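Local coordinates for protein glypican-1 (Homo sapiens, PDB 4YWT) that serves as the core protein of a cell-surface heparan sulfate proteoglycan, whose sugar chains bind alpha-4(V) collagen in Schwann cell myelination, at residues N281-D286 with F391-P396; R234-V239 with M450-Q455; R272-G277 with P439-D444; V94-L99 with V228-V233. The protein carries 3 engineered substitutions. One frame throughout, in Å; residues are numbered along the deposited sequence. Where two conformers were deposited one is given.

Interaction 1. Residues N281-D286 with F391-P396; sequences NQADLD and FWISLP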
loop_
_atom_site.group_PDB
_atom_site.type_symbol
_atom_site.label_atom_id
_atom_site.label_comp_id
_atom_site.label_asym_id
_atom_site.label_seq_id
_atom_site.Cartn_x
_atom_site.Cartn_y
_atom_site.Cartn_z
ATOM N N ASN A 281 -14.814 12.376 1.042
ATOM C CA ASN A 281 -13.493 12.775 0.570
ATOM C C ASN A 281 -12.525 11.603 0.560
ATOM O O ASN A 281 -11.811 11.394 -0.420
ATOM C CB ASN A 281 -12.934 13.910 1.428
ATOM C CG ASN A 281 -13.511 15.259 1.052
ATOM O OD1 ASN A 281 -13.094 15.872 0.070
ATOM N ND2 ASN A 281 -14.479 15.726 1.830
ATOM N N GLN A 282 -12.513 10.838 1.648
ATOM C CA GLN A 282 -11.696 9.633 1.722
ATOM C C GLN A 282 -12.101 8.652 0.628
ATOM O O GLN A 282 -11.259 7.961 0.056
ATOM C CB GLN A 282 -11.823 8.968 3.097
ATOM C CG GLN A 282 -11.198 9.748 4.243
ATOM C CD GLN A 282 -12.151 10.754 4.862
ATOM O OE1 GLN A 282 -13.176 11.101 4.276
ATOM N NE2 GLN A 282 -11.817 11.224 6.059
ATOM N N ALA A 283 -13.398 8.605 0.337
ATOM C CA ALA A 283 -13.927 7.687 -0.664
ATOM C C ALA A 283 -13.567 8.119 -2.085
ATOM O O ALA A 283 -13.646 7.323 -3.021
ATOM C CB ALA A 283 -15.438 7.560 -0.517
ATOM N N ASP A 284 -13.174 9.378 -2.251
ATOM C CA ASP A 284 -12.729 9.842 -3.567
ATOM C C ASP A 284 -11.390 9.229 -3.999
ATOM O O ASP A 284 -11.023 9.298 -5.171
ATOM C CB ASP A 284 -12.629 11.368 -3.592
ATOM C CG ASP A 284 -13.963 12.033 -3.876
ATOM O OD1 ASP A 284 -14.870 11.355 -4.405
ATOM O OD2 ASP A 284 -14.102 13.238 -3.579
ATOM N N LEU A 285 -10.669 8.624 -3.059
ATOM C CA LEU A 285 -9.384 7.989 -3.360
ATOM C C LEU A 285 -9.549 6.656 -4.087
ATOM O O LEU A 285 -8.574 6.077 -4.573
ATOM C CB LEU A 285 -8.585 7.765 -2.075
ATOM C CG LEU A 285 -8.132 8.981 -1.268
ATOM C CD1 LEU A 285 -8.082 8.634 0.210
ATOM C CD2 LEU A 285 -6.771 9.454 -1.747
ATOM N N ASP A 286 -10.793 6.188 -4.155
ATOM C CA ASP A 286 -11.133 4.849 -4.637
ATOM C C ASP A 286 -10.487 4.467 -5.970
ATOM O O ASP A 286 -9.746 3.485 -6.046
ATOM C CB ASP A 286 -12.655 4.722 -4.761
ATOM C CG ASP A 286 -13.098 3.315 -5.109
ATOM O OD1 ASP A 286 -12.664 2.370 -4.419
ATOM O OD2 ASP A 286 -13.879 3.154 -6.069
ATOM N N PHE A 391 -10.972 -0.603 0.307
ATOM C CA PHE A 391 -10.865 0.047 1.614
ATOM C C PHE A 391 -11.677 1.338 1.749
ATOM O O PHE A 391 -12.569 1.450 2.606
ATOM C CB PHE A 391 -9.390 0.337 1.911
ATOM C CG PHE A 391 -9.141 0.862 3.293
ATOM C CD1 PHE A 391 -9.258 0.028 4.393
ATOM C CD2 PHE A 391 -8.785 2.185 3.496
ATOM C CE1 PHE A 391 -9.028 0.504 5.671
ATOM C CE2 PHE A 391 -8.553 2.667 4.770
ATOM C CZ PHE A 391 -8.675 1.824 5.860
ATOM N N TRP A 392 -11.373 2.293 0.877
ATOM C CA TRP A 392 -11.879 3.655 0.986
ATOM C C TRP A 392 -13.393 3.768 0.838
ATOM O O TRP A 392 -13.987 4.755 1.266
ATOM C CB TRP A 392 -11.183 4.538 -0.051
ATOM C CG TRP A 392 -9.703 4.518 0.112
ATOM C CD1 TRP A 392 -8.790 3.952 -0.729
ATOM C CD2 TRP A 392 -8.959 5.057 1.210
ATOM N NE1 TRP A 392 -7.520 4.120 -0.230
ATOM C CE2 TRP A 392 -7.597 4.795 0.961
ATOM C CE3 TRP A 392 -9.312 5.743 2.376
ATOM C CZ2 TRP A 392 -6.589 5.195 1.833
ATOM C CZ3 TRP A 392 -8.311 6.139 3.241
ATOM C CH2 TRP A 392 -6.964 5.864 2.966
ATOM N N ILE A 393 -14.017 2.761 0.236
ATOM C CA ILE A 393 -15.469 2.749 0.124
ATOM C C ILE A 393 -16.087 1.708 1.052
ATOM O O ILE A 393 -17.292 1.722 1.297
ATOM C CB ILE A 393 -15.931 2.470 -1.313
ATOM C CG1 ILE A 393 -15.607 1.030 -1.704
ATOM C CG2 ILE A 393 -15.301 3.462 -2.281
ATOM C CD1 ILE A 393 -16.344 0.569 -2.923
ATOM N N SER A 394 -15.260 0.803 1.566
ATOM C CA SER A 394 -15.749 -0.211 2.488
ATOM C C SER A 394 -15.740 0.324 3.914
ATOM O O SER A 394 -16.306 -0.297 4.812
ATOM C CB SER A 394 -14.911 -1.486 2.401
ATOM O OG SER A 394 -13.656 -1.312 3.033
ATOM N N LEU A 395 -15.089 1.468 4.116
ATOM C CA LEU A 395 -15.053 2.106 5.438
ATOM C C LEU A 395 -16.422 2.224 6.141
ATOM O O LEU A 395 -16.554 1.788 7.288
ATOM C CB LEU A 395 -14.414 3.497 5.340
ATOM C CG LEU A 395 -12.889 3.571 5.360
ATOM C CD1 LEU A 395 -12.433 5.022 5.378
ATOM C CD2 LEU A 395 -12.339 2.818 6.558
ATOM N N PRO A 396 -17.445 2.801 5.470
ATOM C CA PRO A 396 -18.714 2.956 6.194
ATOM C C PRO A 396 -19.353 1.621 6.564
ATOM O O PRO A 396 -19.841 1.465 7.682
ATOM C CB PRO A 396 -19.601 3.717 5.199
ATOM C CG PRO A 396 -18.658 4.316 4.210
ATOM C CD PRO A 396 -17.544 3.334 4.100
HETATM O O HOH W 1 -11.291 1.898 -2.161
#
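OD1 of D286 is gripped twice: a water donates to it at 2.7 Å, and R290, one turn further along helix 286-299, forms a salt bridge with it. The same water accepts a weak bond from the backbone N of W392, 3.1 Å away, so the carboxylate reaches helix 391-404 through a single water, weakly on the helix side. With CG anti to the backbone N (chi1 -174°), the acid swings toward I393, whose CG2 lies 3.6 Å from D286 OD1. W392 buries more surface here than any other residue. L285 lays CD1 almost squarely on its indole, 3.7 Å from the centroid of the six-membered ring and 7° off the normal, a CH-pi contact over the face. F391 CD2 covers the opposite face, and W289 meets the indole edge-to-face, which limits how far the ring can tilt or rotate. The backbone of 281-286 comes close as well: Q282 O sits 3.4 Å from W392 CB, and A283 CA makes a CA-H...O contact of 3.5 Å with W392 O. The type I turn A283-D286 links short helix 280-283 to helix 286-299 and presents L285 and D286 together to W392 and I393. This is a tryptophan sandwiched in the hydrophobic core of the predominantly helical glypican fold, with a hydrated acid at its margin.

Interaction 2. Residues R234-V239 with M450-Q455; sequences RKVAQV and MTIRQQ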
loop_
_atom_site.group_PDB
_atom_site.type_symbol
_atom_site.label_atom_id
_atom_site.label_comp_id
_atom_site.label_asym_id
_atom_site.label_seq_id
_atom_site.Cartn_x
_atom_site.Cartn_y
_atom_site.Cartn_z
ATOM N N ARG A 234 -1.190 7.036 5.676
ATOM C CA ARG A 234 -0.725 7.808 6.828
ATOM C C ARG A 234 -1.179 9.270 6.779
ATOM O O ARG A 234 -1.529 9.854 7.804
ATOM C CB ARG A 234 0.801 7.745 6.927
ATOM C CG ARG A 234 1.391 8.627 8.020
ATOM C CD ARG A 234 2.912 8.586 8.016
ATOM N NE ARG A 234 3.472 8.942 6.714
ATOM C CZ ARG A 234 3.676 10.188 6.301
ATOM N NH1 ARG A 234 3.363 11.210 7.086
ATOM N NH2 ARG A 234 4.192 10.414 5.101
ATOM N N LYS A 235 -1.177 9.853 5.585
ATOM C CA LYS A 235 -1.531 11.260 5.424
ATOM C C LYS A 235 -3.042 11.479 5.436
ATOM O O LYS A 235 -3.535 12.436 6.034
ATOM C CB LYS A 235 -0.926 11.807 4.131
ATOM C CG LYS A 235 0.579 12.003 4.204
ATOM C CD LYS A 235 1.182 12.248 2.834
ATOM C CE LYS A 235 2.693 12.401 2.924
ATOM N NZ LYS A 235 3.369 12.055 1.644
ATOM N N VAL A 236 -3.770 10.584 4.774
ATOM C CA VAL A 236 -5.226 10.652 4.715
ATOM C C VAL A 236 -5.833 10.466 6.102
ATOM O O VAL A 236 -6.839 11.094 6.437
ATOM C CB VAL A 236 -5.796 9.593 3.745
ATOM C CG1 VAL A 236 -7.299 9.434 3.925
ATOM C CG2 VAL A 236 -5.465 9.967 2.309
ATOM N N ALA A 237 -5.200 9.623 6.914
ATOM C CA ALA A 237 -5.673 9.373 8.276
ATOM C C ALA A 237 -5.806 10.654 9.104
ATOM O O ALA A 237 -6.573 10.699 10.068
ATOM C CB ALA A 237 -4.743 8.398 8.980
ATOM N N GLN A 238 -5.070 11.692 8.723
ATOM C CA GLN A 238 -5.056 12.939 9.482
ATOM C C GLN A 238 -6.147 13.919 9.052
ATOM O O GLN A 238 -6.314 14.971 9.668
ATOM C CB GLN A 238 -3.686 13.612 9.363
ATOM C CG GLN A 238 -2.537 12.804 9.954
ATOM C CD GLN A 238 -2.593 12.706 11.470
ATOM O OE1 GLN A 238 -3.421 13.346 12.120
ATOM N NE2 GLN A 238 -1.707 11.898 12.040
ATOM N N VAL A 239 -6.882 13.580 7.997
ATOM C CA VAL A 239 -7.991 14.420 7.554
ATOM C C VAL A 239 -9.094 14.445 8.610
ATOM O O VAL A 239 -9.672 13.409 8.938
ATOM C CB VAL A 239 -8.578 13.939 6.214
ATOM C CG1 VAL A 239 -9.777 14.790 5.826
ATOM C CG2 VAL A 239 -7.515 13.985 5.126
ATOM N N MET A 450 -7.916 19.226 0.276
ATOM C CA MET A 450 -6.682 19.366 -0.492
ATOM C C MET A 450 -5.728 18.189 -0.302
ATOM O O MET A 450 -5.111 17.714 -1.265
ATOM C CB MET A 450 -5.975 20.671 -0.122
ATOM C CG MET A 450 -6.311 21.849 -1.031
ATOM S SD MET A 450 -5.848 21.587 -2.758
ATOM C CE MET A 450 -7.416 21.109 -3.484
ATOM N N THR A 451 -5.607 17.728 0.940
ATOM C CA THR A 451 -4.740 16.599 1.264
ATOM C C THR A 451 -5.100 15.386 0.413
ATOM O O THR A 451 -4.232 14.773 -0.220
ATOM C CB THR A 451 -4.836 16.224 2.755
ATOM O OG1 THR A 451 -4.633 17.393 3.560
ATOM C CG2 THR A 451 -3.793 15.174 3.112
ATOM N N ILE A 452 -6.391 15.066 0.390
ATOM C CA ILE A 452 -6.910 13.966 -0.414
ATOM C C ILE A 452 -6.513 14.111 -1.880
ATOM O O ILE A 452 -6.061 13.153 -2.504
ATOM C CB ILE A 452 -8.446 13.876 -0.318
ATOM C CG1 ILE A 452 -8.885 13.699 1.139
ATOM C CG2 ILE A 452 -8.971 12.745 -1.190
ATOM C CD1 ILE A 452 -8.331 12.458 1.800
ATOM N N ARG A 453 -6.676 15.316 -2.417
ATOM C CA ARG A 453 -6.333 15.590 -3.810
ATOM C C ARG A 453 -4.851 15.346 -4.096
ATOM O O ARG A 453 -4.494 14.707 -5.098
ATOM C CB ARG A 453 -6.712 17.029 -4.171
ATOM C CG ARG A 453 -8.093 17.145 -4.788
ATOM C CD ARG A 453 -8.168 16.289 -6.041
ATOM N NE ARG A 453 -9.536 15.955 -6.419
ATOM C CZ ARG A 453 -9.848 15.119 -7.404
ATOM N NH1 ARG A 453 -8.886 14.536 -8.107
ATOM N NH2 ARG A 453 -11.118 14.864 -7.688
ATOM N N GLN A 454 -3.994 15.846 -3.211
ATOM C CA GLN A 454 -2.554 15.632 -3.344
ATOM C C GLN A 454 -2.207 14.140 -3.316
ATOM O O GLN A 454 -1.402 13.657 -4.127
ATOM C CB GLN A 454 -1.802 16.377 -2.239
ATOM C CG GLN A 454 -1.866 17.891 -2.375
ATOM C CD GLN A 454 -1.232 18.618 -1.205
ATOM O OE1 GLN A 454 -0.840 18.001 -0.214
ATOM N NE2 GLN A 454 -1.126 19.937 -1.316
ATOM N N GLN A 455 -2.826 13.412 -2.389
ATOM C CA GLN A 455 -2.613 11.969 -2.298
ATOM C C GLN A 455 -3.047 11.262 -3.580
ATOM O O GLN A 455 -2.378 10.337 -4.050
ATOM C CB GLN A 455 -3.359 11.390 -1.098
ATOM C CG GLN A 455 -2.899 11.950 0.236
ATOM C CD GLN A 455 -1.400 12.159 0.288
ATOM O OE1 GLN A 455 -0.626 11.202 0.262
ATOM N NE2 GLN A 455 -0.981 13.417 0.358
HETATM O O HOH W 2 1.997 10.382 -0.310
#
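K235 and Q455 cross at about a right angle, the aliphatic part of the lysine lying against the amide of the glutamine. K235 CD comes to 3.3 Å from Q455 OE1 and 3.5 Å from Q455 NE2, so the methylene meets the whole head of the amide. The lysine runs extended beyond CG, whereas the glutamine bends at chi2 (-38°) and turns its amide back toward it. One water joins their ends, accepting from K235 NZ at 2.9 Å and donating to Q455 OE1 at 2.8 Å. Beneath this polar bridge the packing is apolar. I452 CD1 meets both valines, each crossing it at about a right angle: V236 CG2 at 3.8 Å and V239 CG2 at 3.7 Å. V236 CG2 also touches Q455 CG at 3.8 Å, where the two side chains slide past each other in opposite directions. T451 CG2 rests near K235 O at the margin. L285 packs on V236, I452 and Q455, adding a further apolar side chain to the layer. The type I turn V236-V239 brings V239 CG2 to I452 CD1, which V236 also touches. Together these contacts form a helix-to-helix packing between 204-236 and 450-471 in the glypican helical bundle, apolar within and water-bridged on its polar side.

Interaction 3. Residues R272-G277 with P439-D444; sequences RNVLKG and PEVEVD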
loop_
_atom_site.group_PDB
_atom_site.type_symbol
_atom_site.label_atom_id
_atom_site.label_comp_id
_atom_site.label_asym_id
_atom_site.label_seq_id
_atom_site.Cartn_x
_atom_site.Cartn_y
_atom_site.Cartn_z
ATOM N N ARG A 272 -24.917 3.903 7.425
ATOM C CA ARG A 272 -24.125 3.881 6.205
ATOM C C ARG A 272 -24.248 5.177 5.415
ATOM O O ARG A 272 -23.269 5.647 4.848
ATOM C CB ARG A 272 -24.524 2.693 5.332
ATOM C CG ARG A 272 -23.548 1.535 5.422
ATOM C CD ARG A 272 -24.222 0.212 5.126
ATOM N NE ARG A 272 -23.957 -0.766 6.176
ATOM C CZ ARG A 272 -24.567 -1.943 6.272
ATOM N NH1 ARG A 272 -24.262 -2.771 7.261
ATOM N NH2 ARG A 272 -25.482 -2.292 5.379
ATOM N N ASN A 273 -25.443 5.757 5.377
ATOM C CA ASN A 273 -25.608 7.050 4.724
ATOM C C ASN A 273 -24.862 8.135 5.485
ATOM O O ASN A 273 -24.213 8.999 4.880
ATOM C CB ASN A 273 -27.085 7.412 4.588
ATOM C CG ASN A 273 -27.661 6.997 3.251
ATOM O OD1 ASN A 273 -26.994 6.334 2.458
ATOM N ND2 ASN A 273 -28.900 7.391 2.989
ATOM N N VAL A 274 -24.938 8.076 6.812
ATOM C CA VAL A 274 -24.212 9.030 7.644
ATOM C C VAL A 274 -22.708 8.964 7.385
ATOM O O VAL A 274 -22.079 9.984 7.097
ATOM C CB VAL A 274 -24.472 8.797 9.142
ATOM C CG1 VAL A 274 -23.560 9.681 9.980
ATOM C CG2 VAL A 274 -25.933 9.062 9.475
ATOM N N LEU A 275 -22.135 7.768 7.472
ATOM C CA LEU A 275 -20.692 7.621 7.298
ATOM C C LEU A 275 -20.249 7.893 5.862
ATOM O O LEU A 275 -19.155 8.406 5.638
ATOM C CB LEU A 275 -20.231 6.230 7.737
ATOM C CG LEU A 275 -20.350 5.954 9.239
ATOM C CD1 LEU A 275 -19.590 4.695 9.621
ATOM C CD2 LEU A 275 -19.858 7.146 10.048
ATOM N N LYS A 276 -21.096 7.557 4.892
ATOM C CA LYS A 276 -20.815 7.895 3.499
ATOM C C LYS A 276 -20.794 9.405 3.323
ATOM O O LYS A 276 -20.041 9.930 2.504
ATOM C CB LYS A 276 -21.842 7.269 2.553
ATOM C CG LYS A 276 -21.519 5.839 2.151
ATOM C CD LYS A 276 -22.553 5.285 1.187
ATOM C CE LYS A 276 -22.213 3.863 0.775
ATOM N NZ LYS A 276 -22.864 3.477 -0.507
ATOM N N GLY A 277 -21.626 10.098 4.094
ATOM C CA GLY A 277 -21.596 11.548 4.110
ATOM C C GLY A 277 -20.310 12.064 4.731
ATOM O O GLY A 277 -19.674 12.976 4.203
ATOM N N PRO A 439 -29.432 12.805 2.698
ATOM C CA PRO A 439 -30.465 13.269 3.633
ATOM C C PRO A 439 -29.952 13.466 5.057
ATOM O O PRO A 439 -30.400 14.375 5.754
ATOM C CB PRO A 439 -31.508 12.148 3.584
ATOM C CG PRO A 439 -30.732 10.934 3.202
ATOM C CD PRO A 439 -29.667 11.419 2.257
ATOM N N GLU A 440 -29.039 12.601 5.485
ATOM C CA GLU A 440 -28.518 12.652 6.845
ATOM C C GLU A 440 -27.425 13.700 7.027
ATOM O O GLU A 440 -27.389 14.403 8.036
ATOM C CB GLU A 440 -28.001 11.274 7.253
ATOM C CG GLU A 440 -28.987 10.144 6.973
ATOM C CD GLU A 440 -30.407 10.458 7.426
ATOM O OE1 GLU A 440 -30.581 11.123 8.470
ATOM O OE2 GLU A 440 -31.355 10.036 6.732
ATOM N N VAL A 441 -26.530 13.793 6.050
ATOM C CA VAL A 441 -25.419 14.732 6.120
ATOM C C VAL A 441 -25.484 15.709 4.958
ATOM O O VAL A 441 -25.655 15.301 3.810
ATOM C CB VAL A 441 -24.056 14.009 6.087
ATOM C CG1 VAL A 441 -22.937 14.967 6.472
ATOM C CG2 VAL A 441 -24.070 12.798 7.001
ATOM N N GLU A 442 -25.328 16.996 5.240
ATOM C CA GLU A 442 -25.325 17.970 4.161
ATOM C C GLU A 442 -23.889 18.331 3.832
ATOM O O GLU A 442 -23.191 18.983 4.611
ATOM C CB GLU A 442 -26.140 19.213 4.525
ATOM C CG GLU A 442 -27.344 19.418 3.614
ATOM C CD GLU A 442 -28.156 20.648 3.968
ATOM O OE1 GLU A 442 -29.291 20.487 4.461
ATOM O OE2 GLU A 442 -27.662 21.773 3.745
ATOM N N VAL A 443 -23.461 17.890 2.656
ATOM C CA VAL A 443 -22.073 17.994 2.247
ATOM C C VAL A 443 -21.949 18.889 1.028
ATOM O O VAL A 443 -22.634 18.682 0.026
ATOM C CB VAL A 443 -21.482 16.610 1.920
ATOM C CG1 VAL A 443 -20.011 16.730 1.570
ATOM C CG2 VAL A 443 -21.687 15.654 3.085
ATOM N N ASP A 444 -21.069 19.879 1.109
ATOM C CA ASP A 444 -20.824 20.741 -0.035
ATOM C C ASP A 444 -19.797 20.052 -0.921
ATOM O O ASP A 444 -18.665 19.819 -0.505
ATOM C CB ASP A 444 -20.334 22.118 0.411
ATOM C CG ASP A 444 -19.926 22.997 -0.752
ATOM O OD1 ASP A 444 -20.636 22.990 -1.779
ATOM O OD2 ASP A 444 -18.898 23.694 -0.638
#
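N273 faces P439 and E440 with its side chain: ND2 is 4.0 Å from P439 CG, the two side chains crossing at about a right angle, and CB lies 4.1 Å from E440 CG. These are packing contacts, for the amide is engaged by the preceding loop, OD1 accepting from M428 N and ND2 donating to E426 O. One residue on, V274 sets CG2 against E440 CB at 3.8 Å. The glutamate chain bends at chi2 (-46°), and its carboxylate is bonded to the hydroxyl of Y423. V441 follows, with CG2 anti to its own carbonyl carbon and pressed on the helix backbone, 3.4 Å from V274 O. G277 has no side chain, and V441 CB therefore comes to 4.0 Å from G277 CA. V443 CG2 packs 3.5 Å from G277 O. N438, just before the segment, bonds N273 O through ND2 and the N atoms of E440 and V441 through OD1. The contact is thus an irregular chain laid along one face of helix 268-278, valine against glycine, which fixes the long segment before helix 450-471 to the disulfide-rich lobe of glypican-1.

Interaction 4. Residues V94-L99 with V228-V233; sequences VLQAML and VASDVV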
loop_
_atom_site.group_PDB
_atom_site.type_symbol
_atom_site.label_atom_id
_atom_site.label_comp_id
_atom_site.label_asym_id
_atom_site.label_seq_id
_atom_site.Cartn_x
_atom_site.Cartn_y
_atom_site.Cartn_z
ATOM N N VAL A 94 -4.418 -0.324 11.292
ATOM C CA VAL A 94 -4.318 -1.698 10.806
ATOM C C VAL A 94 -3.767 -1.735 9.375
ATOM O O VAL A 94 -2.752 -2.413 9.094
ATOM C CB VAL A 94 -5.683 -2.412 10.851
ATOM C CG1 VAL A 94 -5.622 -3.738 10.104
ATOM C CG2 VAL A 94 -6.122 -2.625 12.292
ATOM N N LEU A 95 -4.418 -0.992 8.477
ATOM C CA LEU A 95 -3.983 -0.980 7.074
ATOM C C LEU A 95 -2.512 -0.565 6.928
ATOM O O LEU A 95 -1.723 -1.213 6.218
ATOM C CB LEU A 95 -4.871 -0.047 6.250
ATOM C CG LEU A 95 -4.511 0.089 4.768
ATOM C CD1 LEU A 95 -4.549 -1.265 4.079
ATOM C CD2 LEU A 95 -5.451 1.062 4.080
ATOM N N GLN A 96 -2.158 0.510 7.624
ATOM C CA GLN A 96 -0.809 1.064 7.614
ATOM C C GLN A 96 0.214 0.039 8.089
ATOM O O GLN A 96 1.292 -0.095 7.503
ATOM C CB GLN A 96 -0.754 2.314 8.495
ATOM C CG GLN A 96 0.300 3.329 8.099
ATOM C CD GLN A 96 0.241 4.582 8.952
ATOM O OE1 GLN A 96 -0.837 5.021 9.353
ATOM N NE2 GLN A 96 1.401 5.166 9.233
ATOM N N ALA A 97 -0.132 -0.681 9.153
ATOM C CA ALA A 97 0.725 -1.742 9.668
ATOM C C ALA A 97 0.951 -2.809 8.602
ATOM O O ALA A 97 2.094 -3.228 8.358
ATOM C CB ALA A 97 0.119 -2.360 10.920
ATOM N N MET A 98 -0.138 -3.237 7.963
ATOM C CA MET A 98 -0.034 -4.242 6.902
ATOM C C MET A 98 0.929 -3.795 5.795
ATOM O O MET A 98 1.898 -4.506 5.458
ATOM C CB MET A 98 -1.416 -4.541 6.313
ATOM C CG MET A 98 -1.466 -5.748 5.377
ATOM S SD MET A 98 -0.987 -5.393 3.669
ATOM C CE MET A 98 -2.359 -4.378 3.133
ATOM N N LEU A 99 0.669 -2.612 5.240
ATOM C CA LEU A 99 1.508 -2.083 4.164
ATOM C C LEU A 99 2.972 -1.954 4.587
ATOM O O LEU A 99 3.881 -2.249 3.807
ATOM C CB LEU A 99 0.983 -0.727 3.690
ATOM C CG LEU A 99 -0.390 -0.713 3.017
ATOM C CD1 LEU A 99 -0.821 0.716 2.732
ATOM C CD2 LEU A 99 -0.376 -1.539 1.738
ATOM N N VAL A 228 4.451 4.408 -1.340
ATOM C CA VAL A 228 3.482 5.441 -1.682
ATOM C C VAL A 228 2.129 5.155 -1.041
ATOM O O VAL A 228 1.528 6.046 -0.451
ATOM C CB VAL A 228 3.308 5.578 -3.210
ATOM C CG1 VAL A 228 2.030 6.348 -3.541
ATOM C CG2 VAL A 228 4.523 6.255 -3.823
ATOM N N ALA A 229 1.656 3.916 -1.148
ATOM C CA ALA A 229 0.391 3.538 -0.520
ATOM C C ALA A 229 0.436 3.803 0.985
ATOM O O ALA A 229 -0.505 4.373 1.563
ATOM C CB ALA A 229 0.074 2.077 -0.792
ATOM N N SER A 230 1.540 3.402 1.609
ATOM C CA SER A 230 1.719 3.605 3.043
ATOM C C SER A 230 1.628 5.086 3.412
ATOM O O SER A 230 0.881 5.465 4.324
ATOM C CB SER A 230 3.059 3.024 3.498
ATOM O OG SER A 230 3.030 2.694 4.874
ATOM N N ASP A 231 2.381 5.922 2.700
ATOM C CA ASP A 231 2.381 7.359 2.967
ATOM C C ASP A 231 1.006 7.986 2.740
ATOM O O ASP A 231 0.578 8.856 3.501
ATOM C CB ASP A 231 3.425 8.065 2.101
ATOM C CG ASP A 231 4.838 7.849 2.603
ATOM O OD1 ASP A 231 4.998 7.507 3.794
ATOM O OD2 ASP A 231 5.787 8.024 1.810
ATOM N N VAL A 232 0.321 7.539 1.691
ATOM C CA VAL A 232 -1.014 8.029 1.379
ATOM C C VAL A 232 -1.969 7.721 2.521
ATOM O O VAL A 232 -2.696 8.600 2.972
ATOM C CB VAL A 232 -1.563 7.419 0.072
ATOM C CG1 VAL A 232 -3.068 7.634 -0.028
ATOM C CG2 VAL A 232 -0.858 8.022 -1.134
ATOM N N VAL A 233 -1.959 6.478 2.999
ATOM C CA VAL A 233 -2.817 6.115 4.125
ATOM C C VAL A 233 -2.481 6.952 5.362
ATOM O O VAL A 233 -3.376 7.522 6.006
ATOM C CB VAL A 233 -2.695 4.620 4.469
ATOM C CG1 VAL A 233 -3.473 4.299 5.741
ATOM C CG2 VAL A 233 -3.189 3.775 3.307
#
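L95 and V233 make the tightest side-chain contact, CD2 of the leucine 3.6 Å from CG2 of the valine. One turn along, L99 CD1 approaches the same V233 CG2 at 3.9 Å, so this methyl touches two leucines of helix 70-129. L99 CD1 also meets the opposing backbone, 3.7 Å from S230 N, and touches A229 CB at 3.9 Å. The two leucines reach across by different torsions: CG anti to the backbone N (chi1 179°) carries L95 CD2 to V233 CG2, whereas CG anti to the carbonyl carbon (chi1 -65°) sends L99 CD1 to A229 and the N of S230. Toward the more open side, Q96 CB lies 4.3 Å from V233 CG1. The axes of the two short segments approach to 9.3 Å and run antiparallel at 160°; contact residues recur three or four apart, as helix periodicity dictates. In the next shell W289 of helix 286-299 packs on L99, A229 and V233. F391 lies on L95 and W392 on V233, backing both members of the closest pair. No hydrogen bond or salt bridge crosses between the two segments, which implies that shape and burial of aliphatic groups, rather than polar pairing, hold these two segments together.

Interactions 1, 2 and 4 form one continuous cluster, their centres 12 to 14 Å apart. Interaction 3 touches interaction 1, with centres 13 Å apart, but lies 20 Å from interaction 2 and 26 Å from interaction 4, and is the farthest of the four from the chain centre (27 Å). Helix 204-236 serves both interaction 4 and interaction 2, and V236 touches L285 and W392 of interaction 1. P396 packs on L275, joining interaction 1 to interaction 3. Interaction 4 closes first along the chain; interaction 2 then spans the longest separation and encloses interactions 3 and 1, whose first segments lie on successive helices. The contacts join sequence-distant helices and the loop before helix 450-471 in this part of the elongated core.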